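Local coordinates for beta-glucuronidase (uncultured Clostridium sp., PDB 6U7J), which hydrolyses beta-glucuronides as a gut microbial glycoside hydrolase, probably of family 2, and may reactivate estrogens from their glucuronide conjugates, at residues B[20-28]-B[79-89]. Numbering follows the deposited sequence.
Sequences QIKELNGIW and YERKFAVPRLW. Unlike the reference sequence in segment 20-28: Ile21 (reference Met).
The aliphatic part of Arg81 lies over one face of the Trp28 indole where strands 20-32 and 76-85 meet in the antiparallel beta-sheet framework of the glycosyl hydrolase family 2 sugar binding domain. Strands 26-28 and 79-85 run at 122° to each other, and side chains rather than backbone bonds join the two segments.

This is a CH-pi contact: Arg81 CG sits 3.5 Å from the centroid of the Trp28 six-membered ring, squarely over the face, and CD continues toward the five-membered ring. The chain then bends at chi3 (-79°), which turns the guanidinium nearly perpendicular to the indole. Apolar packing extends both ways: Tyr79 CB meets Trp28 CE3, and Leu24 CD2 lies 3.6 Å from Phe83 CB. Leu24 CB lies over one guanidinium face, offset toward its rim.

Among the polar contacts, Arg81 NE and NH2 grip Lys82 O side-on, almost in the guanidinium plane, while NH1 makes a weak bond to Asn25 O. Lys22 NZ donates to Ala84 O at 2.8 Å, and a water that accepts from NZ also accepts from Ala84 N; Ile21 O accepts from Lys22 NZ of the second subunit. At the far end Gln20 OE1, which also bonds Gln20 NE2 of the second subunit, takes the indole N-H of Trp89 in its carbonyl plane, NE1 to OE1 3.1 Å.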
ATOM      1  N   GLN B  20      40.816  24.714  14.263  1.00 33.72           N
ATOM      2  CA  GLN B  20      40.522  23.766  13.202  1.00 36.70           C
ATOM      3  C   GLN B  20      39.756  22.570  13.767  1.00 36.99           C
ATOM      4  O   GLN B  20      39.851  22.271  14.961  1.00 35.14           O
ATOM      5  CB  GLN B  20      41.788  23.293  12.479  1.00 38.58           C
ATOM      6  CG  GLN B  20      41.486  22.706  11.112  1.00 41.85           C
ATOM      7  CD  GLN B  20      42.724  22.293  10.343  1.00 49.43           C
ATOM      8  OE1 GLN B  20      43.774  21.956  10.923  1.00 46.81           O
ATOM      9  NE2 GLN B  20      42.609  22.316   9.017  1.00 47.55           N
ATOM     10  N   ILE B  21      38.992  21.918  12.892  1.00 36.33           N
ATOM     11  CA  ILE B  21      38.117  20.820  13.242  1.00 36.53           C
ATOM     12  C   ILE B  21      38.512  19.597  12.419  1.00 36.80           C
ATOM     13  O   ILE B  21      38.760  19.706  11.212  1.00 36.81           O
ATOM     14  CB  ILE B  21      36.626  21.148  12.975  1.00 39.94           C
ATOM     15  CG1 ILE B  21      36.160  22.355  13.815  1.00 37.55           C
ATOM     16  CG2 ILE B  21      35.743  19.912  13.168  1.00 40.03           C
ATOM     17  CD1 ILE B  21      34.827  22.945  13.314  1.00 37.30           C
ATOM     18  N   LYS B  22      38.542  18.431  13.062  1.00 34.96           N
ATOM     19  CA  LYS B  22      38.706  17.180  12.368  1.00 35.69           C
ATOM     20  C   LYS B  22      37.516  16.280  12.703  1.00 34.90           C
ATOM     21  O   LYS B  22      37.262  15.977  13.871  1.00 33.76           O
ATOM     22  CB  LYS B  22      40.006  16.485  12.753  1.00 36.44           C
ATOM     23  CG  LYS B  22      40.066  15.095  12.235  1.00 41.87           C
ATOM     24  CD  LYS B  22      41.280  14.908  11.372  1.00 49.56           C
ATOM     25  CE  LYS B  22      42.540  14.926  12.224  1.00 47.85           C
ATOM     26  NZ  LYS B  22      43.476  13.897  11.725  1.00 51.67           N
ATOM     27  N   GLU B  23      36.786  15.858  11.673  1.00 34.50           N
ATOM     28  CA  GLU B  23      35.637  14.998  11.813  1.00 36.87           C
ATOM     29  C   GLU B  23      36.065  13.541  11.967  1.00 36.94           C
ATOM     30  O   GLU B  23      36.845  13.027  11.168  1.00 38.11           O
ATOM     31  CB  GLU B  23      34.713  15.124  10.585  1.00 36.75           C
ATOM     32  CG  GLU B  23      34.387  16.551  10.201  1.00 44.39           C
ATOM     33  CD  GLU B  23      33.243  17.103  11.029  1.00 51.18           C
ATOM     34  OE1 GLU B  23      32.312  16.331  11.321  1.00 58.93           O
ATOM     35  OE2 GLU B  23      33.258  18.297  11.380  1.00 59.90           O
ATOM     36  N   LEU B  24      35.508  12.862  12.971  1.00 30.91           N
ATOM     37  CA  LEU B  24      35.770  11.454  13.177  1.00 34.18           C
ATOM     38  C   LEU B  24      34.520  10.603  12.959  1.00 32.93           C
ATOM     39  O   LEU B  24      34.134   9.832  13.842  1.00 32.81           O
ATOM     40  CB  LEU B  24      36.321  11.206  14.593  1.00 30.97           C
ATOM     41  CG  LEU B  24      37.544  12.056  14.938  1.00 38.53           C
ATOM     42  CD1 LEU B  24      37.963  11.785  16.364  1.00 35.61           C
ATOM     43  CD2 LEU B  24      38.672  11.764  13.962  1.00 30.58           C
ATOM     44  N   ASN B  25      33.883  10.714  11.804  1.00 30.81           N
ATOM     45  CA  ASN B  25      32.644  10.000  11.525  1.00 34.01           C
ATOM     46  C   ASN B  25      32.973   8.761  10.675  1.00 35.74           C
ATOM     47  O   ASN B  25      33.870   8.014  11.074  1.00 38.93           O
ATOM     48  CB  ASN B  25      31.631  10.969  10.923  1.00 32.00           C
ATOM     49  CG  ASN B  25      31.347  12.132  11.847  1.00 33.17           C
ATOM     50  OD1 ASN B  25      31.208  11.960  13.061  1.00 33.21           O
ATOM     51  ND2 ASN B  25      31.287  13.319  11.287  1.00 37.37           N
ATOM     52  N   GLY B  26      32.292   8.498   9.569  1.00 33.75           N
ATOM     53  CA  GLY B  26      32.665   7.353   8.766  1.00 32.05           C
ATOM     54  C   GLY B  26      32.212   6.040   9.389  1.00 34.49           C
ATOM     55  O   GLY B  26      31.186   5.958  10.068  1.00 31.61           O
ATOM     56  N   ILE B  27      32.998   4.996   9.157  1.00 32.72           N
ATOM     57  CA  ILE B  27      32.654   3.652   9.598  1.00 28.12           C
ATOM     58  C   ILE B  27      33.549   3.306  10.783  1.00 32.50           C
ATOM     59  O   ILE B  27      34.777   3.402  10.685  1.00 28.69           O
ATOM     60  CB  ILE B  27      32.822   2.636   8.458  1.00 31.27           C
ATOM     61  CG1 ILE B  27      32.042   3.087   7.219  1.00 35.03           C
ATOM     62  CG2 ILE B  27      32.408   1.276   8.909  1.00 34.28           C
ATOM     63  CD1 ILE B  27      30.588   3.379   7.471  1.00 30.14           C
ATOM     64  N   TRP B  28      32.938   2.934  11.907  1.00 29.89           N
ATOM     65  CA  TRP B  28      33.645   2.478  13.097  1.00 26.12           C
ATOM     66  C   TRP B  28      33.491   0.970  13.247  1.00 31.50           C
ATOM     67  O   TRP B  28      32.633   0.344  12.617  1.00 31.66           O
ATOM     68  CB  TRP B  28      33.095   3.147  14.364  1.00 29.25           C
ATOM     69  CG  TRP B  28      33.250   4.639  14.472  1.00 29.53           C
ATOM     70  CD1 TRP B  28      33.072   5.567  13.487  1.00 29.81           C
ATOM     71  CD2 TRP B  28      33.597   5.365  15.659  1.00 27.19           C
ATOM     72  NE1 TRP B  28      33.289   6.837  13.994  1.00 30.85           N
ATOM     73  CE2 TRP B  28      33.609   6.736  15.323  1.00 26.84           C
ATOM     74  CE3 TRP B  28      33.896   4.985  16.974  1.00 26.21           C
ATOM     75  CZ2 TRP B  28      33.918   7.729  16.250  1.00 29.49           C
ATOM     76  CZ3 TRP B  28      34.195   5.967  17.891  1.00 33.55           C
ATOM     77  CH2 TRP B  28      34.201   7.330  17.527  1.00 31.62           C
ATOM     78  N   TYR B  79      31.932   0.867  20.559  1.00 27.49           N
ATOM     79  CA  TYR B  79      32.422   1.417  19.307  1.00 30.86           C
ATOM     80  C   TYR B  79      33.921   1.652  19.415  1.00 29.98           C
ATOM     81  O   TYR B  79      34.432   1.980  20.492  1.00 32.89           O
ATOM     82  CB  TYR B  79      31.780   2.761  18.992  1.00 30.72           C
ATOM     83  CG  TYR B  79      30.323   2.785  18.570  1.00 28.69           C
ATOM     84  CD1 TYR B  79      29.977   3.096  17.260  1.00 28.17           C
ATOM     85  CD2 TYR B  79      29.298   2.566  19.485  1.00 27.27           C
ATOM     86  CE1 TYR B  79      28.656   3.158  16.857  1.00 26.42           C
ATOM     87  CE2 TYR B  79      27.959   2.638  19.090  1.00 27.65           C
ATOM     88  CZ  TYR B  79      27.654   2.928  17.770  1.00 27.60           C
ATOM     89  OH  TYR B  79      26.345   3.007  17.343  1.00 28.20           O
ATOM     90  N   GLU B  80      34.614   1.567  18.283  1.00 29.49           N
ATOM     91  CA  GLU B  80      36.036   1.871  18.285  1.00 31.03           C
ATOM     92  C   GLU B  80      36.472   2.368  16.920  1.00 30.63           C
ATOM     93  O   GLU B  80      35.997   1.870  15.894  1.00 28.77           O
ATOM     94  CB  GLU B  80      36.861   0.637  18.662  1.00 30.09           C
ATOM     95  CG  GLU B  80      38.340   0.879  18.713  1.00 31.93           C
ATOM     96  CD  GLU B  80      39.044  -0.249  19.431  1.00 37.86           C
ATOM     97  OE1 GLU B  80      39.205  -0.144  20.665  1.00 39.23           O
ATOM     98  OE2 GLU B  80      39.391  -1.255  18.768  1.00 39.86           O
ATOM     99  N   ARG B  81      37.375   3.349  16.916  1.00 25.44           N
ATOM    100  CA  ARG B  81      38.071   3.727  15.696  1.00 26.39           C
ATOM    101  C   ARG B  81      39.421   4.333  16.061  1.00 31.23           C
ATOM    102  O   ARG B  81      39.730   4.569  17.231  1.00 32.47           O
ATOM    103  CB  ARG B  81      37.238   4.692  14.840  1.00 28.66           C
ATOM    104  CG  ARG B  81      37.125   6.102  15.394  1.00 30.13           C
ATOM    105  CD  ARG B  81      36.716   7.087  14.318  1.00 28.74           C
ATOM    106  NE  ARG B  81      37.856   7.456  13.478  1.00 37.79           N
ATOM    107  CZ  ARG B  81      37.763   8.061  12.298  1.00 35.96           C
ATOM    108  NH1 ARG B  81      36.577   8.376  11.779  1.00 36.35           N
ATOM    109  NH2 ARG B  81      38.861   8.343  11.629  1.00 33.02           N
ATOM    110  N   LYS B  82      40.228   4.576  15.037  1.00 29.56           N
ATOM    111  CA  LYS B  82      41.514   5.231  15.189  1.00 33.01           C
ATOM    112  C   LYS B  82      41.467   6.641  14.605  1.00 37.10           C
ATOM    113  O   LYS B  82      40.706   6.914  13.672  1.00 39.40           O
ATOM    114  CB  LYS B  82      42.608   4.389  14.529  1.00 35.74           C
ATOM    115  CG  LYS B  82      43.007   3.225  15.452  1.00 44.85           C
ATOM    116  CD  LYS B  82      43.720   2.090  14.751  1.00 54.33           C
ATOM    117  CE  LYS B  82      43.817   0.865  15.674  1.00 60.24           C
ATOM    118  NZ  LYS B  82      42.511   0.141  15.840  1.00 60.70           N
ATOM    119  N   PHE B  83      42.252   7.549  15.192  1.00 35.06           N
ATOM    120  CA  PHE B  83      42.382   8.905  14.674  1.00 35.19           C
ATOM    121  C   PHE B  83      43.821   9.382  14.816  1.00 34.88           C
ATOM    122  O   PHE B  83      44.614   8.830  15.581  1.00 37.88           O
ATOM    123  CB  PHE B  83      41.402   9.892  15.348  1.00 31.35           C
ATOM    124  CG  PHE B  83      41.727  10.238  16.779  1.00 39.39           C
ATOM    125  CD1 PHE B  83      41.207   9.494  17.823  1.00 34.64           C
ATOM    126  CD2 PHE B  83      42.504  11.355  17.085  1.00 36.92           C
ATOM    127  CE1 PHE B  83      41.476   9.837  19.137  1.00 33.78           C
ATOM    128  CE2 PHE B  83      42.781  11.687  18.396  1.00 35.65           C
ATOM    129  CZ  PHE B  83      42.257  10.934  19.422  1.00 33.96           C
ATOM    130  N   ALA B  84      44.154  10.417  14.054  1.00 37.10           N
ATOM    131  CA  ALA B  84      45.513  10.931  13.984  1.00 39.92           C
ATOM    132  C   ALA B  84      45.568  12.363  14.489  1.00 38.96           C
ATOM    133  O   ALA B  84      44.677  13.169  14.189  1.00 39.14           O
ATOM    134  CB  ALA B  84      46.044  10.873  12.552  1.00 33.58           C
ATOM    135  N   VAL B  85      46.594  12.675  15.272  1.00 38.11           N
ATOM    136  CA  VAL B  85      46.952  14.056  15.586  1.00 36.18           C
ATOM    137  C   VAL B  85      48.085  14.461  14.652  1.00 38.67           C
ATOM    138  O   VAL B  85      49.152  13.822  14.680  1.00 40.00           O
ATOM    139  CB  VAL B  85      47.358  14.235  17.063  1.00 40.72           C
ATOM    140  CG1 VAL B  85      47.595  15.725  17.367  1.00 38.97           C
ATOM    141  CG2 VAL B  85      46.293  13.691  17.997  1.00 38.27           C
ATOM    142  N   PRO B  86      47.902  15.478  13.817  1.00 36.60           N
ATOM    143  CA  PRO B  86      48.987  15.910  12.938  1.00 39.69           C
ATOM    144  C   PRO B  86      50.145  16.514  13.735  1.00 43.38           C
ATOM    145  O   PRO B  86      49.955  17.039  14.837  1.00 37.15           O
ATOM    146  CB  PRO B  86      48.327  16.972  12.041  1.00 38.78           C
ATOM    147  CG  PRO B  86      46.843  16.929  12.362  1.00 40.30           C
ATOM    148  CD  PRO B  86      46.727  16.359  13.734  1.00 36.94           C
ATOM    149  N   ARG B  87      51.354  16.407  13.164  1.00 40.05           N
ATOM    150  CA  ARG B  87      52.491  17.164  13.668  1.00 44.25           C
ATOM    151  C   ARG B  87      52.152  18.642  13.783  1.00 42.73           C
ATOM    152  O   ARG B  87      52.486  19.290  14.780  1.00 44.08           O
ATOM    153  CB  ARG B  87      53.703  16.991  12.749  1.00 44.46           C
ATOM    154  CG  ARG B  87      54.565  15.794  13.064  1.00 52.12           C
ATOM    155  CD  ARG B  87      55.864  15.810  12.283  1.00 45.06           C
ATOM    156  NE  ARG B  87      55.626  15.930  10.854  1.00 45.91           N
ATOM    157  CZ  ARG B  87      55.819  14.944   9.987  1.00 46.96           C
ATOM    158  NH1 ARG B  87      56.262  13.760  10.407  1.00 38.98           N
ATOM    159  NH2 ARG B  87      55.578  15.147   8.698  1.00 44.71           N
ATOM    160  N   LEU B  88      51.454  19.183  12.785  1.00 43.89           N
ATOM    161  CA  LEU B  88      51.172  20.614  12.730  1.00 46.02           C
ATOM    162  C   LEU B  88      50.257  21.110  13.848  1.00 41.96           C
ATOM    163  O   LEU B  88      50.080  22.323  13.975  1.00 47.93           O
ATOM    164  CB  LEU B  88      50.590  20.947  11.363  1.00 45.92           C
ATOM    165  CG  LEU B  88      51.605  20.564  10.281  1.00 44.11           C
ATOM    166  CD1 LEU B  88      51.041  20.702   8.895  1.00 43.35           C
ATOM    167  CD2 LEU B  88      52.862  21.415  10.430  1.00 51.50           C
ATOM    168  N   TRP B  89      49.687  20.227  14.662  1.00 44.11           N
ATOM    169  CA  TRP B  89      48.912  20.613  15.838  1.00 43.06           C
ATOM    170  C   TRP B  89      49.734  20.543  17.118  1.00 42.01           C
ATOM    171  O   TRP B  89      49.172  20.670  18.210  1.00 39.71           O
ATOM    172  CB  TRP B  89      47.670  19.714  15.985  1.00 39.16           C
ATOM    173  CG  TRP B  89      46.559  19.975  14.994  1.00 39.86           C
ATOM    174  CD1 TRP B  89      46.657  20.633  13.809  1.00 43.02           C
ATOM    175  CD2 TRP B  89      45.185  19.564  15.109  1.00 36.69           C
ATOM    176  NE1 TRP B  89      45.434  20.662  13.175  1.00 40.02           N
ATOM    177  CE2 TRP B  89      44.517  20.010  13.954  1.00 38.73           C
ATOM    178  CE3 TRP B  89      44.464  18.852  16.072  1.00 37.21           C
ATOM    179  CZ2 TRP B  89      43.153  19.781  13.737  1.00 40.00           C
ATOM    180  CZ3 TRP B  89      43.110  18.620  15.852  1.00 39.45           C
ATOM    181  CH2 TRP B  89      42.468  19.087  14.696  1.00 35.42           C
TER
HETATM  182  O   HOH W   1      42.264  11.197  11.962  1.00 37.64           O
HETATM  183  O   HOH W   2      37.451  10.302   9.466  1.00 45.63           O